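Cysteine synthase 3 (Entamoeba histolytica, PDB 6KR5) catalyses, as a PLP-dependent O-acetylserine sulfhydrylase, the formation of L-cysteine from O-acetylserine and sulfide. Local coordinates at residues B[14-22]-B[94-102]; B[158-166]-B[238-246]. All coordinates share one frame; numbering follows the deposited sequence.

Contact 1: B[14-22]-B[94-102]; sequences YHNILETIG and CQAGAVFGY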
# COMPACT_ATOMS: atom_id res chain seq x y z
N TYR B 14 -15.08 -9.09 -3.38
CA TYR B 14 -15.50 -7.82 -2.82
C TYR B 14 -16.34 -7.05 -3.84
O TYR B 14 -16.03 -7.04 -5.02
CB TYR B 14 -14.26 -7.02 -2.41
CG TYR B 14 -13.46 -7.69 -1.31
CD1 TYR B 14 -12.49 -8.63 -1.61
CD2 TYR B 14 -13.72 -7.41 0.03
CE1 TYR B 14 -11.77 -9.25 -0.61
CE2 TYR B 14 -13.01 -8.02 1.03
CZ TYR B 14 -12.04 -8.95 0.71
OH TYR B 14 -11.32 -9.57 1.71
N HIS B 15 -17.41 -6.40 -3.37
CA HIS B 15 -18.28 -5.72 -4.32
C HIS B 15 -17.73 -4.38 -4.78
O HIS B 15 -18.14 -3.89 -5.83
CB HIS B 15 -19.67 -5.50 -3.73
CG HIS B 15 -20.40 -6.78 -3.44
ND1 HIS B 15 -20.65 -7.22 -2.17
CD2 HIS B 15 -20.93 -7.71 -4.28
CE1 HIS B 15 -21.30 -8.37 -2.22
NE2 HIS B 15 -21.48 -8.69 -3.49
N ASN B 16 -16.83 -3.78 -4.00
CA ASN B 16 -16.18 -2.53 -4.37
C ASN B 16 -15.01 -2.35 -3.42
O ASN B 16 -14.85 -3.12 -2.46
CB ASN B 16 -17.14 -1.35 -4.29
CG ASN B 16 -17.77 -1.23 -2.92
OD1 ASN B 16 -17.09 -0.97 -1.93
ND2 ASN B 16 -19.08 -1.44 -2.85
N ILE B 17 -14.21 -1.32 -3.68
CA ILE B 17 -12.98 -1.15 -2.92
C ILE B 17 -13.26 -0.86 -1.45
O ILE B 17 -12.43 -1.18 -0.59
CB ILE B 17 -12.09 -0.07 -3.57
CG1 ILE B 17 -10.66 -0.14 -3.04
CG2 ILE B 17 -12.68 1.34 -3.41
CD1 ILE B 17 -9.97 -1.44 -3.36
N LEU B 18 -14.42 -0.27 -1.12
CA LEU B 18 -14.69 0.04 0.28
C LEU B 18 -14.79 -1.22 1.12
O LEU B 18 -14.48 -1.19 2.32
CB LEU B 18 -15.96 0.87 0.40
CG LEU B 18 -15.96 2.15 -0.42
CD1 LEU B 18 -17.20 2.96 -0.07
CD2 LEU B 18 -14.71 2.97 -0.13
N GLU B 19 -15.22 -2.33 0.52
CA GLU B 19 -15.35 -3.57 1.27
C GLU B 19 -14.01 -4.19 1.63
O GLU B 19 -13.99 -5.14 2.42
CB GLU B 19 -16.19 -4.58 0.48
CG GLU B 19 -17.62 -4.10 0.30
CD GLU B 19 -18.59 -5.21 -0.10
OE1 GLU B 19 -18.15 -6.24 -0.65
OE2 GLU B 19 -19.80 -5.02 0.14
N THR B 20 -12.91 -3.71 1.06
CA THR B 20 -11.58 -4.18 1.45
C THR B 20 -10.98 -3.38 2.60
O THR B 20 -9.88 -3.72 3.05
CB THR B 20 -10.58 -4.15 0.29
OG1 THR B 20 -10.22 -2.80 -0.03
CG2 THR B 20 -11.13 -4.85 -0.95
N ILE B 21 -11.67 -2.34 3.08
CA ILE B 21 -11.13 -1.54 4.16
C ILE B 21 -11.11 -2.35 5.45
O ILE B 21 -12.04 -3.11 5.75
CB ILE B 21 -11.98 -0.27 4.34
CG1 ILE B 21 -11.80 0.64 3.14
CG2 ILE B 21 -11.61 0.48 5.63
CD1 ILE B 21 -12.73 1.85 3.18
N GLY B 22 -10.03 -2.18 6.22
CA GLY B 22 -9.89 -2.88 7.48
C GLY B 22 -9.41 -4.31 7.33
O GLY B 22 -8.81 -4.73 6.32
N CYS B 94 -11.77 11.10 0.19
CA CYS B 94 -11.87 11.10 -1.27
C CYS B 94 -12.15 9.70 -1.80
O CYS B 94 -12.94 9.53 -2.74
CB CYS B 94 -10.61 11.68 -1.88
SG CYS B 94 -10.50 13.47 -1.70
N GLN B 95 -11.54 8.68 -1.20
CA GLN B 95 -11.81 7.31 -1.62
C GLN B 95 -13.28 6.96 -1.41
O GLN B 95 -13.96 6.46 -2.33
CB GLN B 95 -10.90 6.35 -0.86
CG GLN B 95 -11.23 4.88 -1.12
CD GLN B 95 -10.31 3.94 -0.36
OE1 GLN B 95 -9.47 3.24 -0.95
NE2 GLN B 95 -10.44 3.93 0.95
N ALA B 96 -13.81 7.24 -0.21
CA ALA B 96 -15.19 6.89 0.08
C ALA B 96 -16.15 7.75 -0.73
O ALA B 96 -17.15 7.24 -1.26
CB ALA B 96 -15.47 7.03 1.58
N GLY B 97 -15.84 9.03 -0.89
CA GLY B 97 -16.71 9.89 -1.67
C GLY B 97 -16.83 9.45 -3.11
O GLY B 97 -17.92 9.48 -3.70
N ALA B 98 -15.72 9.01 -3.71
CA ALA B 98 -15.76 8.57 -5.10
C ALA B 98 -16.69 7.37 -5.28
O ALA B 98 -17.41 7.27 -6.28
CB ALA B 98 -14.34 8.25 -5.58
N VAL B 99 -16.69 6.44 -4.32
CA VAL B 99 -17.49 5.23 -4.48
C VAL B 99 -18.94 5.48 -4.10
O VAL B 99 -19.86 4.99 -4.77
CB VAL B 99 -16.86 4.08 -3.67
CG1 VAL B 99 -17.71 2.84 -3.80
CG2 VAL B 99 -15.44 3.79 -4.17
N PHE B 100 -19.18 6.26 -3.05
CA PHE B 100 -20.56 6.60 -2.68
C PHE B 100 -21.19 7.60 -3.64
O PHE B 100 -22.41 7.78 -3.60
CB PHE B 100 -20.62 7.16 -1.26
CG PHE B 100 -20.53 6.12 -0.19
CD1 PHE B 100 -21.51 5.15 -0.06
CD2 PHE B 100 -19.48 6.13 0.71
CE1 PHE B 100 -21.43 4.18 0.95
CE2 PHE B 100 -19.39 5.17 1.72
CZ PHE B 100 -20.36 4.20 1.84
N GLY B 101 -20.39 8.27 -4.47
CA GLY B 101 -20.93 9.20 -5.44
C GLY B 101 -21.21 10.59 -4.92
O GLY B 101 -22.16 11.23 -5.38
N TYR B 102 -20.41 11.08 -3.98
CA TYR B 102 -20.59 12.43 -3.47
C TYR B 102 -19.37 13.29 -3.78
O TYR B 102 -18.24 12.81 -3.69
CB TYR B 102 -20.80 12.43 -1.95
CG TYR B 102 -22.20 12.08 -1.55
CD1 TYR B 102 -22.59 10.76 -1.44
CD2 TYR B 102 -23.14 13.08 -1.29
CE1 TYR B 102 -23.88 10.43 -1.08
CE2 TYR B 102 -24.42 12.76 -0.93
CZ TYR B 102 -24.78 11.44 -0.83
OH TYR B 102 -26.07 11.12 -0.47
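Leu18 reaches across to helix 88-100 and lies between Val99, Phe100 and Ala96. It belongs to a short 3-10 turn, 17-20, in the N-terminal part of this fold type II PLP enzyme. The helix is one of those packed on the four-stranded parallel sheet. Leu18 and Val99 run past each other in opposite directions. Leu18 CD1 rests over one face of the Phe100 ring, 4.0 Å from its centroid and 28° off the normal, a CH-pi contact. The same methyl lies 3.8 Å from Val99 CG1. The other methyl, Leu18 CD2, sits 4.0 Å from Ala96 CA, on the helix backbone. Leu18 CG stands beside the backbone N (chi1 -56°), which carries both methyls to the helix. Ile17 crosses Val99 at about a right angle, and their CG2 atoms meet at 3.8 Å.

Gln95 extends from the helix toward the turn, with CG anti to its backbone N (chi1 173°). Its aliphatic part passes Leu18, and its amide reaches Ile17 and Ile21. The polar end is held by Asp59, which accepts from NE2. Segment 14-22 also meets the second subunit, where Asn7 of that chain bonds to Tyr14 OH and Thr20 O. Within the turn, Ile17 O accepts from both Thr20 N and Thr20 OG1, the hydroxyl lying in the carbonyl plane at 2.8 Å.

Contact 2: B[158-166]-B[238-246]; sequences NQFGNPDNT and GAGFVTDIY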
# COMPACT_ATOMS: atom_id res chain seq x y z
N ASN B 158 -15.55 17.17 10.05
CA ASN B 158 -15.21 17.42 11.46
C ASN B 158 -14.33 16.32 12.05
O ASN B 158 -14.64 15.71 13.08
CB ASN B 158 -16.49 17.58 12.28
CG ASN B 158 -16.21 17.96 13.71
OD1 ASN B 158 -15.18 18.57 14.00
ND2 ASN B 158 -17.13 17.61 14.61
N GLN B 159 -13.18 16.09 11.41
CA GLN B 159 -12.36 14.93 11.77
C GLN B 159 -11.93 14.94 13.24
O GLN B 159 -11.75 13.87 13.83
CB GLN B 159 -11.13 14.86 10.87
CG GLN B 159 -10.15 15.98 11.04
CD GLN B 159 -8.86 15.70 10.30
OE1 GLN B 159 -8.39 14.56 10.28
NE2 GLN B 159 -8.28 16.72 9.68
N PHE B 160 -11.77 16.11 13.87
CA PHE B 160 -11.27 16.12 15.24
C PHE B 160 -12.36 15.94 16.28
O PHE B 160 -12.03 15.78 17.47
CB PHE B 160 -10.49 17.41 15.50
CG PHE B 160 -9.21 17.51 14.73
CD1 PHE B 160 -8.11 16.77 15.11
CD2 PHE B 160 -9.10 18.33 13.62
CE1 PHE B 160 -6.92 16.85 14.40
CE2 PHE B 160 -7.92 18.42 12.91
CZ PHE B 160 -6.83 17.67 13.30
N GLY B 161 -13.63 15.93 15.88
CA GLY B 161 -14.75 15.85 16.81
C GLY B 161 -15.84 14.86 16.44
O GLY B 161 -16.75 14.60 17.24
N ASN B 162 -15.77 14.30 15.25
CA ASN B 162 -16.87 13.49 14.74
C ASN B 162 -16.89 12.13 15.43
O ASN B 162 -15.92 11.36 15.29
CB ASN B 162 -16.72 13.32 13.23
CG ASN B 162 -17.97 12.76 12.58
OD1 ASN B 162 -18.71 11.99 13.19
ND2 ASN B 162 -18.21 13.15 11.33
N PRO B 163 -17.96 11.76 16.13
CA PRO B 163 -18.00 10.43 16.75
C PRO B 163 -17.96 9.29 15.75
O PRO B 163 -17.67 8.15 16.15
CB PRO B 163 -19.32 10.45 17.54
CG PRO B 163 -20.14 11.48 16.86
CD PRO B 163 -19.17 12.54 16.43
N ASP B 164 -18.26 9.55 14.47
CA ASP B 164 -18.17 8.50 13.47
C ASP B 164 -16.73 8.21 13.09
O ASP B 164 -16.45 7.16 12.49
CB ASP B 164 -18.99 8.89 12.23
CG ASP B 164 -20.46 9.09 12.57
OD1 ASP B 164 -20.95 8.41 13.49
OD2 ASP B 164 -21.10 9.93 11.92
N ASN B 165 -15.80 9.10 13.43
CA ASN B 165 -14.37 8.78 13.40
C ASN B 165 -14.06 7.70 14.43
O ASN B 165 -13.64 6.59 14.08
CB ASN B 165 -13.57 10.07 13.62
CG ASN B 165 -12.07 9.85 13.79
OD1 ASN B 165 -11.59 8.74 13.99
ND2 ASN B 165 -11.32 10.95 13.71
N THR B 166 -14.30 8.00 15.71
CA THR B 166 -14.07 7.05 16.79
C THR B 166 -14.75 5.71 16.53
O THR B 166 -14.16 4.65 16.75
CB THR B 166 -14.57 7.68 18.09
OG1 THR B 166 -14.06 9.01 18.16
CG2 THR B 166 -14.12 6.89 19.30
N GLY B 238 0.30 15.10 16.72
CA GLY B 238 0.65 16.37 17.30
C GLY B 238 -0.11 17.54 16.71
O GLY B 238 0.49 18.48 16.17
N ALA B 239 -1.43 17.48 16.80
CA ALA B 239 -2.28 18.53 16.22
C ALA B 239 -2.13 19.88 16.92
O ALA B 239 -2.54 20.90 16.35
CB ALA B 239 -3.74 18.10 16.26
N GLY B 240 -1.55 19.91 18.12
CA GLY B 240 -1.31 21.16 18.81
C GLY B 240 -2.44 21.61 19.71
O GLY B 240 -2.37 22.73 20.24
N PHE B 241 -3.46 20.78 19.88
CA PHE B 241 -4.58 21.07 20.77
C PHE B 241 -5.13 19.74 21.23
O PHE B 241 -4.88 18.70 20.62
CB PHE B 241 -5.67 21.92 20.08
CG PHE B 241 -6.25 21.28 18.84
CD1 PHE B 241 -5.62 21.45 17.61
CD2 PHE B 241 -7.38 20.50 18.90
CE1 PHE B 241 -6.13 20.86 16.47
CE2 PHE B 241 -7.89 19.90 17.74
CZ PHE B 241 -7.26 20.08 16.54
N VAL B 242 -5.88 19.77 22.34
CA VAL B 242 -6.55 18.56 22.81
C VAL B 242 -7.86 18.45 22.03
O VAL B 242 -8.69 19.35 22.07
CB VAL B 242 -6.80 18.62 24.32
CG1 VAL B 242 -7.45 17.34 24.79
CG2 VAL B 242 -5.49 18.84 25.06
N THR B 243 -8.02 17.35 21.30
CA THR B 243 -9.15 17.25 20.38
C THR B 243 -10.45 16.93 21.11
O THR B 243 -10.45 16.40 22.23
CB THR B 243 -8.89 16.19 19.31
OG1 THR B 243 -8.91 14.89 19.91
CG2 THR B 243 -7.55 16.43 18.64
N ASP B 244 -11.57 17.23 20.45
CA ASP B 244 -12.88 16.96 21.04
C ASP B 244 -13.09 15.46 21.28
O ASP B 244 -13.84 15.08 22.18
CB ASP B 244 -13.99 17.52 20.15
CG ASP B 244 -14.15 19.02 20.27
OD1 ASP B 244 -13.65 19.61 21.25
OD2 ASP B 244 -14.79 19.63 19.38
N ILE B 245 -12.45 14.60 20.48
CA ILE B 245 -12.60 13.16 20.65
C ILE B 245 -11.85 12.67 21.89
O ILE B 245 -12.25 11.68 22.52
CB ILE B 245 -12.12 12.44 19.38
CG1 ILE B 245 -13.13 12.65 18.25
CG2 ILE B 245 -11.88 10.96 19.63
CD1 ILE B 245 -12.63 12.19 16.87
N TYR B 246 -10.73 13.31 22.23
CA TYR B 246 -9.89 12.83 23.32
C TYR B 246 -10.67 12.77 24.63
O TYR B 246 -11.35 13.72 25.01
CB TYR B 246 -8.67 13.72 23.48
CG TYR B 246 -7.60 13.08 24.33
CD1 TYR B 246 -6.76 12.10 23.80
CD2 TYR B 246 -7.44 13.42 25.67
CE1 TYR B 246 -5.79 11.50 24.57
CE2 TYR B 246 -6.47 12.82 26.44
CZ TYR B 246 -5.65 11.86 25.89
OH TYR B 246 -4.67 11.25 26.64
O HOH W 1 -16.79 18.60 17.54
O HOH W 2 -13.58 19.48 16.47
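Phe160 and Phe241 form a T-shaped pair. The edge of Phe241 points at the face of Phe160, with centroids 5.0 Å apart and planes at 70°. Phe241 CZ stands over the centre of the Phe160 ring, and Gln159 CG lies against the opposite face, toward the rim of the ring. Phe241 CG lies between its backbone N and carbonyl carbon (chi1 58°), which brings the ring over to Phe160. Thr243 CG2 also touches the Phe160 ring, 3.6 Å from CD1, and Ala239 CB approaches CE1.

Ile245 fills the other half of the contact. Its N-H bonds to Phe160 O at 3.3 Å, within the carbonyl plane but bent at the hydrogen (139°). Its CD1 lies 3.6 Å from both Gln159 O and Asn165 ND2. Its CG2 is close to Thr166 OG1, at 3.3 Å.

Segment 158-166 includes the start of helix 163-167, beside the cofactor, in the PLP-dependent fold type II architecture. Asn162 is the N-cap of this helix, and its OD1 accepts from Asp164 N. The Asn165 side chain is about 5 Å from the bound PLP. Its ND2 bonds to Gln159 O at 3.0 Å, nearly in its own amide plane, and also to Thr193 OG1. Thr193 O in turn takes a bond from Thr243 OG1, so Thr193 ties both segments together. At the solvent side, two waters bridge Asp244 OD2 to Asn158, one through ND2 and the other through OD1.

The two contacts come in series along the chain: contact 1 closes before contact 2 opens. Their centres are 23 Å apart and their nearest atoms about 11 Å apart, so they do not touch. Helix 58-72 connects them: Phe63 and Ile66 pack on contact 1, while Val61 and Ile65 pack on contact 2. Contact 1 lies at the subunit interface and ties the N-terminal turn to helix 88-100. Contact 2 is not touched by the other chain. It joins the region after strand 154-156 of the four-stranded sheet to the loop between strands 212-218 and 253-257 of the six-stranded sheet. Contact 2 thus probably helps hold the two sheet regions together beside PLP.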